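Local coordinates for DUF3224 domain-containing protein (Shewanella oneidensis, PDB 2OOJ) that is of unknown function but belongs to the DUF3224 family, which is grouped with allene oxide cyclase-like beta-barrel proteins, at residues T115-I120 and F126-F131. Numbering follows the deposited sequence.
Sequences TMAISI and FYEFSF
M116, a selenomethionine in the crystal, lies across F129 on one face of the antiparallel hairpin. The M116 methyl, CE, sits over one face of the F129 ring in a CH-pi contact, 4.0 Å from CE to the ring centroid. The M116 chain starts extended, with CG anti to the backbone N (chi1 -180°), then bends at chi3 (-76°) to bring CE over the ring. The selenium crosses Y127 at a slant, with M116 SE 3.9 Å from Y127 CB. T115 O meets the edge of the F129 ring, 3.3 Å from CD1. On the opposite face of the hairpin, with A117 and F126, S119 OG donates to E128 OE2 at 2.6 Å, on the syn lone pair. The E128 chain folds at chi2 (87°), which turns the carboxylate back toward S119. With an alanine at this position, the S119 hydroxyl would probably lose this acceptor and be freer to turn. Three hydrogen-bonded pairs, T115-S130, A117-E128 and S119-F126, join the backbones with two bonds each. The hairpin is part of the curled antiparallel sheet, consistent with the AOC-barrel clan. Strand 5-18 pairs antiparallel with strand 124-133 on the edge away from strand 112-121. M116 touches L98 and F129 touches V100, both on strand 93-107; F129 also touches L74 of strand 73-74.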
loop_
_atom_site.group_PDB
_atom_site.type_symbol
_atom_site.label_atom_id
_atom_site.label_comp_id
_atom_site.label_asym_id
_atom_site.label_seq_id
_atom_site.Cartn_x
_atom_site.Cartn_y
_atom_site.Cartn_z
ATOM N N THR B 115 1.765 -13.607 -7.357
ATOM C CA THR B 115 1.977 -12.213 -7.714
ATOM C C THR B 115 1.221 -11.941 -8.989
ATOM O O THR B 115 0.939 -12.836 -9.776
ATOM C CB THR B 115 3.477 -11.895 -7.877
ATOM O OG1 THR B 115 4.046 -12.740 -8.882
ATOM C CG2 THR B 115 4.233 -12.082 -6.515
HETATM N N MSE B 116 0.824 -10.699 -9.168
HETATM C CA MSE B 116 0.008 -10.375 -10.323
HETATM C C MSE B 116 0.562 -9.158 -10.985
HETATM O O MSE B 116 1.096 -8.307 -10.323
HETATM C CB MSE B 116 -1.439 -10.103 -9.879
HETATM C CG MSE B 116 -2.367 -9.764 -11.040
HETATM SE SE MSE B 116 -4.174 -9.534 -10.331
HETATM C CE MSE B 116 -4.688 -11.324 -10.024
ATOM N N ALA B 117 0.497 -9.127 -12.310
ATOM C CA ALA B 117 0.903 -7.970 -13.090
ATOM C C ALA B 117 -0.336 -7.497 -13.792
ATOM O O ALA B 117 -1.224 -8.280 -14.044
ATOM C CB ALA B 117 1.961 -8.341 -14.075
ATOM N N ILE B 118 -0.371 -6.207 -14.156
ATOM C CA ILE B 118 -1.542 -5.600 -14.755
ATOM C C ILE B 118 -1.118 -4.940 -16.070
ATOM O O ILE B 118 -0.108 -4.214 -16.141
ATOM C CB ILE B 118 -2.124 -4.545 -13.820
ATOM C CG1 ILE B 118 -2.517 -5.159 -12.480
ATOM C CG2 ILE B 118 -3.319 -3.834 -14.434
ATOM C CD1 ILE B 118 -3.781 -5.949 -12.539
ATOM N N SER B 119 -1.853 -5.251 -17.122
ATOM C CA SER B 119 -1.587 -4.707 -18.427
ATOM C C SER B 119 -2.892 -4.178 -18.998
ATOM O O SER B 119 -3.967 -4.261 -18.378
ATOM C CB SER B 119 -0.968 -5.757 -19.329
ATOM O OG SER B 119 -1.852 -6.828 -19.631
ATOM N N ILE B 120 -2.776 -3.604 -20.178
ATOM C CA ILE B 120 -3.885 -2.974 -20.868
ATOM C C ILE B 120 -3.664 -3.153 -22.376
ATOM O O ILE B 120 -2.548 -3.035 -22.886
ATOM C CB ILE B 120 -4.032 -1.477 -20.468
ATOM C CG1 ILE B 120 -5.224 -0.823 -21.170
ATOM C CG2 ILE B 120 -2.744 -0.720 -20.709
ATOM C CD1 ILE B 120 -5.746 0.406 -20.449
ATOM N N PHE B 126 -6.014 -6.192 -18.266
ATOM C CA PHE B 126 -5.743 -7.608 -18.198
ATOM C C PHE B 126 -4.894 -7.863 -16.971
ATOM O O PHE B 126 -4.009 -7.066 -16.626
ATOM C CB PHE B 126 -4.964 -8.085 -19.431
ATOM C CG PHE B 126 -5.799 -8.175 -20.667
ATOM C CD1 PHE B 126 -6.032 -7.059 -21.422
ATOM C CD2 PHE B 126 -6.350 -9.377 -21.062
ATOM C CE1 PHE B 126 -6.811 -7.136 -22.552
ATOM C CE2 PHE B 126 -7.120 -9.452 -22.189
ATOM C CZ PHE B 126 -7.363 -8.320 -22.925
ATOM N N TYR B 127 -5.133 -8.996 -16.370
ATOM C CA TYR B 127 -4.290 -9.504 -15.281
ATOM C C TYR B 127 -3.431 -10.644 -15.827
ATOM O O TYR B 127 -3.859 -11.392 -16.723
ATOM C CB TYR B 127 -5.156 -10.003 -14.111
ATOM C CG TYR B 127 -6.008 -11.194 -14.441
ATOM C CD1 TYR B 127 -5.507 -12.505 -14.325
ATOM C CD2 TYR B 127 -7.336 -11.031 -14.814
ATOM C CE1 TYR B 127 -6.299 -13.576 -14.637
ATOM C CE2 TYR B 127 -8.119 -12.096 -15.157
ATOM C CZ TYR B 127 -7.604 -13.381 -15.047
ATOM O OH TYR B 127 -8.409 -14.438 -15.384
ATOM N N GLU B 128 -2.212 -10.754 -15.290
ATOM C CA GLU B 128 -1.324 -11.861 -15.513
ATOM C C GLU B 128 -0.963 -12.363 -14.115
ATOM O O GLU B 128 -0.288 -11.669 -13.381
ATOM C CB GLU B 128 -0.079 -11.430 -16.271
ATOM C CG GLU B 128 -0.303 -11.026 -17.745
ATOM C CD GLU B 128 -0.694 -9.546 -17.959
ATOM O OE1 GLU B 128 -0.094 -8.639 -17.349
ATOM O OE2 GLU B 128 -1.599 -9.289 -18.777
ATOM N N PHE B 129 -1.454 -13.543 -13.745
ATOM C CA PHE B 129 -1.392 -14.004 -12.353
ATOM C C PHE B 129 -0.550 -15.256 -12.287
ATOM O O PHE B 129 -0.906 -16.256 -12.902
ATOM C CB PHE B 129 -2.842 -14.219 -11.837
ATOM C CG PHE B 129 -2.952 -14.577 -10.376
ATOM C CD1 PHE B 129 -2.089 -14.049 -9.420
ATOM C CD2 PHE B 129 -3.982 -15.378 -9.939
ATOM C CE1 PHE B 129 -2.235 -14.380 -8.076
ATOM C CE2 PHE B 129 -4.118 -15.693 -8.599
ATOM C CZ PHE B 129 -3.243 -15.178 -7.677
ATOM N N SER B 130 0.605 -15.156 -11.612
ATOM C CA SER B 130 1.512 -16.274 -11.414
ATOM C C SER B 130 1.348 -16.799 -10.002
ATOM O O SER B 130 1.621 -16.093 -9.033
ATOM C CB SER B 130 2.959 -15.834 -11.663
ATOM O OG SER B 130 2.999 -15.124 -12.874
ATOM N N PHE B 131 0.911 -18.052 -9.879
ATOM C CA PHE B 131 0.556 -18.552 -8.607
ATOM C C PHE B 131 0.946 -20.027 -8.469
ATOM O O PHE B 131 1.272 -20.720 -9.451
ATOM C CB PHE B 131 -0.951 -18.385 -8.373
ATOM C CG PHE B 131 -1.807 -19.274 -9.219
ATOM C CD1 PHE B 131 -2.197 -18.899 -10.475
ATOM C CD2 PHE B 131 -2.238 -20.494 -8.734
ATOM C CE1 PHE B 131 -2.961 -19.764 -11.255
ATOM C CE2 PHE B 131 -3.003 -21.345 -9.495
ATOM C CZ PHE B 131 -3.375 -20.975 -10.749
HETATM O O HOH W 1 4.784 -15.094 -8.430
#